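Long-range contact in toluene, o-xylene monooxygenase oxygenase subunit (Pseudomonas stutzeri, PDB 2INC), which probably supports hydroxylation of toluene and o-xylene as one of the chains of a bacterial multicomponent monooxygenase's oxygenase assembly: residues V223-A235 against Y296-A310. Residues are numbered along the deposited sequence; the frame is centred on the assembly and turned at random.
Sequences VEEALLQQLGSLA and YCSALPDGENAIVEA
L227 lays its CD1 methyl over one face of the Y296 ring, a CH-pi contact 3.9 Å from CD1 to the ring centroid and 17° off the ring normal. The two side chains cross at about a right angle. With CG anti to the backbone N (chi1 -178°), the tyrosine ring extends from the end of helix 274-299 to helix 208-237, where A226 CB meets it obliquely, 3.7 Å from CD2. At the phenol end, L231 CD2 lies 3.5 Å from Y296 OH, while the hydroxyl itself is hydrogen-bonded to the carbonyl of F117. Replacing Y296 by an alanine is likely to deprive L227 CD1 of its aromatic face and the F117 carbonyl of its hydroxyl partner.

Farther along, L234 sets both methyls on the start of the turn: CD1 reaches P301 CB at 3.9 Å, and CD2 lies between P301 CG and L300 CD2, 4.0 Å from each. Against helix 303-319, the Q230 chain bends at chi2, bringing OE1 3.5 Å from A306 CA. Its NE2 is likewise 3.5 Å from E309 OE1, a polar approach that does not amount to a hydrogen bond; none crosses the contact. At the far end, E225 CB lies 4.1 Å from A310 CB, while E225 OE2 forms salt bridges with K251 and R258.

The contact joins helix 208-237 to the type II turn, L300 to G303, between helices 274-299 and 303-319, and to both flanking helices, an arrangement consistent with the ferritin-like helical fold of the methane/phenol/alkene hydroxylase family. The axes of 223-235 and 303-310 make 127° between their N-to-C directions. Helix 190-202 borders the tyrosine end through W192, edge-to-face with Y296; helix 108-117 covers L300 and L234, and helix 241-268 supplies the cations held by E225.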
loop_
_atom_site.group_PDB
_atom_site.type_symbol
_atom_site.label_atom_id
_atom_site.label_comp_id
_atom_site.label_asym_id
_atom_site.label_seq_id
_atom_site.Cartn_x
_atom_site.Cartn_y
_atom_site.Cartn_z
ATOM N N VAL B 223 12.543 -5.590 -37.519
ATOM C CA VAL B 223 12.901 -6.572 -36.474
ATOM C C VAL B 223 11.662 -7.324 -35.975
ATOM O O VAL B 223 11.658 -8.557 -35.815
ATOM C CB VAL B 223 13.605 -5.891 -35.280
ATOM C CG1 VAL B 223 13.809 -6.917 -34.152
ATOM C CG2 VAL B 223 14.919 -5.333 -35.729
ATOM N N GLU B 224 10.575 -6.588 -35.756
ATOM C CA GLU B 224 9.414 -7.190 -35.124
ATOM C C GLU B 224 8.763 -8.161 -36.089
ATOM O O GLU B 224 8.320 -9.216 -35.676
ATOM C CB GLU B 224 8.434 -6.119 -34.666
ATOM C CG GLU B 224 9.041 -5.278 -33.503
ATOM C CD GLU B 224 8.508 -3.844 -33.445
ATOM O OE1 GLU B 224 7.536 -3.489 -34.204
ATOM O OE2 GLU B 224 9.068 -3.070 -32.627
ATOM N N GLU B 225 8.709 -7.803 -37.373
ATOM C CA GLU B 225 8.087 -8.694 -38.372
ATOM C C GLU B 225 8.933 -9.941 -38.645
ATOM O O GLU B 225 8.412 -11.051 -38.671
ATOM C CB GLU B 225 7.656 -7.933 -39.638
ATOM C CG GLU B 225 6.505 -6.903 -39.402
ATOM C CD GLU B 225 5.276 -7.417 -38.602
ATOM O OE1 GLU B 225 4.727 -8.501 -38.937
ATOM O OE2 GLU B 225 4.827 -6.722 -37.641
ATOM N N ALA B 226 10.241 -9.791 -38.740
ATOM C CA ALA B 226 11.092 -10.958 -38.910
ATOM C C ALA B 226 11.137 -11.871 -37.685
ATOM O O ALA B 226 10.863 -13.087 -37.761
ATOM C CB ALA B 226 12.520 -10.523 -39.345
ATOM N N LEU B 227 11.470 -11.287 -36.542
ATOM C CA LEU B 227 11.804 -12.059 -35.362
ATOM C C LEU B 227 10.612 -12.377 -34.505
ATOM O O LEU B 227 10.617 -13.365 -33.806
ATOM C CB LEU B 227 12.845 -11.330 -34.520
ATOM C CG LEU B 227 14.291 -11.595 -34.906
ATOM C CD1 LEU B 227 14.673 -10.958 -36.269
ATOM C CD2 LEU B 227 15.162 -11.048 -33.835
ATOM N N LEU B 228 9.569 -11.565 -34.512
ATOM C CA LEU B 228 8.458 -11.930 -33.645
ATOM C C LEU B 228 7.401 -12.584 -34.516
ATOM O O LEU B 228 7.026 -13.735 -34.279
ATOM C CB LEU B 228 7.902 -10.719 -32.867
ATOM C CG LEU B 228 8.893 -9.915 -32.031
ATOM C CD1 LEU B 228 8.165 -8.780 -31.282
ATOM C CD2 LEU B 228 9.663 -10.815 -31.069
ATOM N N GLN B 229 6.975 -11.876 -35.547
ATOM C CA GLN B 229 5.927 -12.389 -36.390
ATOM C C GLN B 229 6.312 -13.679 -37.137
ATOM O O GLN B 229 5.654 -14.694 -36.956
ATOM C CB GLN B 229 5.415 -11.318 -37.330
ATOM C CG GLN B 229 4.100 -11.676 -37.994
ATOM C CD GLN B 229 2.976 -11.814 -37.019
ATOM O OE1 GLN B 229 2.890 -11.077 -36.039
ATOM N NE2 GLN B 229 2.092 -12.745 -37.278
ATOM N N GLN B 230 7.365 -13.648 -37.951
ATOM C CA GLN B 230 7.617 -14.747 -38.873
ATOM C C GLN B 230 8.251 -15.903 -38.121
ATOM O O GLN B 230 7.856 -17.054 -38.291
ATOM C CB GLN B 230 8.517 -14.287 -40.033
ATOM C CG GLN B 230 7.842 -13.281 -40.987
ATOM C CD GLN B 230 6.608 -13.829 -41.625
ATOM O OE1 GLN B 230 6.618 -14.956 -42.101
ATOM N NE2 GLN B 230 5.513 -13.064 -41.608
ATOM N N LEU B 231 9.247 -15.621 -37.290
ATOM C CA LEU B 231 9.820 -16.706 -36.492
ATOM C C LEU B 231 8.785 -17.286 -35.510
ATOM O O LEU B 231 8.650 -18.509 -35.391
ATOM C CB LEU B 231 11.081 -16.242 -35.769
ATOM C CG LEU B 231 11.788 -17.302 -34.914
ATOM C CD1 LEU B 231 12.345 -18.379 -35.829
ATOM C CD2 LEU B 231 12.892 -16.673 -34.093
ATOM N N GLY B 232 8.011 -16.430 -34.836
ATOM C CA GLY B 232 6.958 -16.911 -33.913
ATOM C C GLY B 232 5.946 -17.829 -34.622
ATOM O O GLY B 232 5.598 -18.877 -34.091
ATOM N N SER B 233 5.494 -17.461 -35.832
ATOM C CA SER B 233 4.584 -18.339 -36.626
ATOM C C SER B 233 5.225 -19.662 -36.980
ATOM O O SER B 233 4.642 -20.756 -36.881
ATOM C CB SER B 233 4.251 -17.685 -37.938
ATOM O OG SER B 233 3.430 -16.599 -37.648
ATOM N N LEU B 234 6.463 -19.569 -37.399
ATOM C CA LEU B 234 7.174 -20.763 -37.704
ATOM C C LEU B 234 7.292 -21.641 -36.452
ATOM O O LEU B 234 7.113 -22.863 -36.523
ATOM C CB LEU B 234 8.551 -20.377 -38.229
ATOM C CG LEU B 234 9.417 -21.534 -38.628
ATOM C CD1 LEU B 234 8.736 -22.301 -39.785
ATOM C CD2 LEU B 234 10.795 -20.976 -39.032
ATOM N N ALA B 235 7.615 -21.024 -35.306
ATOM C CA ALA B 235 7.772 -21.778 -34.041
ATOM C C ALA B 235 6.520 -22.578 -33.776
ATOM O O ALA B 235 6.590 -23.775 -33.444
ATOM C CB ALA B 235 8.023 -20.843 -32.874
ATOM N N TYR B 296 17.579 -12.474 -43.485
ATOM C CA TYR B 296 17.129 -13.288 -42.371
ATOM C C TYR B 296 16.042 -14.256 -42.827
ATOM O O TYR B 296 16.164 -15.440 -42.667
ATOM C CB TYR B 296 16.642 -12.368 -41.227
ATOM C CG TYR B 296 16.174 -13.082 -39.970
ATOM C CD1 TYR B 296 17.066 -13.388 -38.954
ATOM C CD2 TYR B 296 14.835 -13.394 -39.785
ATOM C CE1 TYR B 296 16.662 -14.041 -37.801
ATOM C CE2 TYR B 296 14.394 -14.073 -38.618
ATOM C CZ TYR B 296 15.321 -14.381 -37.631
ATOM O OH TYR B 296 14.952 -15.014 -36.454
ATOM N N CYS B 297 14.997 -13.736 -43.445
ATOM C CA CYS B 297 13.860 -14.539 -43.776
ATOM C C CYS B 297 14.126 -15.503 -44.924
ATOM O O CYS B 297 13.540 -16.564 -44.964
ATOM C CB CYS B 297 12.672 -13.641 -44.090
ATOM S SG CYS B 297 12.045 -12.769 -42.621
ATOM N N SER B 298 15.034 -15.169 -45.830
ATOM C CA SER B 298 15.310 -16.072 -46.930
ATOM C C SER B 298 15.928 -17.346 -46.389
ATOM O O SER B 298 15.821 -18.405 -47.001
ATOM C CB SER B 298 16.227 -15.433 -47.976
ATOM O OG SER B 298 17.546 -15.395 -47.445
ATOM N N ALA B 299 16.569 -17.249 -45.239
ATOM C CA ALA B 299 17.270 -18.396 -44.664
ATOM C C ALA B 299 16.345 -19.287 -43.853
ATOM O O ALA B 299 16.704 -20.418 -43.547
ATOM C CB ALA B 299 18.443 -17.941 -43.826
ATOM N N LEU B 300 15.166 -18.779 -43.495
ATOM C CA LEU B 300 14.142 -19.574 -42.804
ATOM C C LEU B 300 13.486 -20.536 -43.802
ATOM O O LEU B 300 13.573 -20.314 -45.003
ATOM C CB LEU B 300 13.053 -18.659 -42.261
ATOM C CG LEU B 300 13.331 -17.676 -41.117
ATOM C CD1 LEU B 300 12.051 -16.932 -40.822
ATOM C CD2 LEU B 300 13.771 -18.422 -39.914
ATOM N N PRO B 301 12.878 -21.640 -43.309
ATOM C CA PRO B 301 11.825 -22.421 -43.961
ATOM C C PRO B 301 10.788 -21.568 -44.707
ATOM O O PRO B 301 10.248 -20.597 -44.149
ATOM C CB PRO B 301 11.157 -23.132 -42.777
ATOM C CG PRO B 301 12.320 -23.408 -41.841
ATOM C CD PRO B 301 13.333 -22.281 -42.058
ATOM N N ASP B 302 10.522 -21.902 -45.970
ATOM C CA ASP B 302 9.504 -21.169 -46.728
ATOM C C ASP B 302 9.899 -19.669 -46.728
ATOM O O ASP B 302 9.053 -18.744 -46.596
ATOM C CB ASP B 302 8.151 -21.411 -46.069
ATOM C CG ASP B 302 6.980 -21.235 -47.015
ATOM O OD1 ASP B 302 7.099 -20.488 -48.036
ATOM O OD2 ASP B 302 5.929 -21.855 -46.706
ATOM N N GLY B 303 11.213 -19.466 -46.871
ATOM C CA GLY B 303 11.867 -18.174 -46.786
ATOM C C GLY B 303 11.327 -17.072 -47.659
ATOM O O GLY B 303 11.192 -15.931 -47.213
ATOM N N GLU B 304 11.014 -17.393 -48.905
ATOM C CA GLU B 304 10.562 -16.360 -49.838
ATOM C C GLU B 304 9.227 -15.741 -49.413
ATOM O O GLU B 304 9.031 -14.530 -49.515
ATOM C CB GLU B 304 10.544 -16.892 -51.287
ATOM C CG GLU B 304 11.962 -17.284 -51.817
ATOM C CD GLU B 304 12.975 -16.116 -51.761
ATOM O OE1 GLU B 304 12.591 -14.984 -52.163
ATOM O OE2 GLU B 304 14.145 -16.325 -51.323
ATOM N N ASN B 305 8.319 -16.572 -48.905
ATOM C CA ASN B 305 7.033 -16.057 -48.422
ATOM C C ASN B 305 7.169 -15.199 -47.168
ATOM O O ASN B 305 6.461 -14.213 -47.017
ATOM C CB ASN B 305 6.019 -17.158 -48.128
ATOM C CG ASN B 305 4.639 -16.581 -47.801
ATOM O OD1 ASN B 305 4.182 -15.628 -48.466
ATOM N ND2 ASN B 305 3.983 -17.118 -46.766
ATOM N N ALA B 306 8.049 -15.618 -46.265
ATOM C CA ALA B 306 8.369 -14.843 -45.076
ATOM C C ALA B 306 8.814 -13.430 -45.481
ATOM O O ALA B 306 8.326 -12.456 -44.937
ATOM C CB ALA B 306 9.463 -15.568 -44.250
ATOM N N ILE B 307 9.719 -13.326 -46.459
ATOM C CA ILE B 307 10.217 -12.033 -46.961
ATOM C C ILE B 307 9.104 -11.134 -47.437
ATOM O O ILE B 307 9.032 -9.982 -47.045
ATOM C CB ILE B 307 11.223 -12.201 -48.107
ATOM C CG1 ILE B 307 12.465 -12.946 -47.629
ATOM C CG2 ILE B 307 11.648 -10.863 -48.644
ATOM C CD1 ILE B 307 13.340 -13.443 -48.791
ATOM N N VAL B 308 8.262 -11.648 -48.322
ATOM C CA VAL B 308 7.112 -10.899 -48.838
ATOM C C VAL B 308 6.174 -10.414 -47.750
ATOM O O VAL B 308 5.800 -9.242 -47.756
ATOM C CB VAL B 308 6.359 -11.698 -49.923
ATOM C CG1 VAL B 308 4.933 -11.142 -50.154
ATOM C CG2 VAL B 308 7.188 -11.673 -51.211
ATOM N N GLU B 309 5.813 -11.287 -46.808
ATOM C CA GLU B 309 4.941 -10.866 -45.699
ATOM C C GLU B 309 5.636 -9.906 -44.722
ATOM O O GLU B 309 5.053 -8.901 -44.386
ATOM C CB GLU B 309 4.340 -12.041 -44.939
ATOM C CG GLU B 309 3.380 -12.888 -45.778
ATOM C CD GLU B 309 2.859 -14.092 -45.011
ATOM O OE1 GLU B 309 3.609 -14.631 -44.152
ATOM O OE2 GLU B 309 1.688 -14.503 -45.242
ATOM N N ALA B 310 6.874 -10.191 -44.314
ATOM C CA ALA B 310 7.613 -9.242 -43.425
ATOM C C ALA B 310 7.665 -7.859 -44.096
ATOM O O ALA B 310 7.385 -6.835 -43.469
ATOM C CB ALA B 310 9.027 -9.762 -43.075
#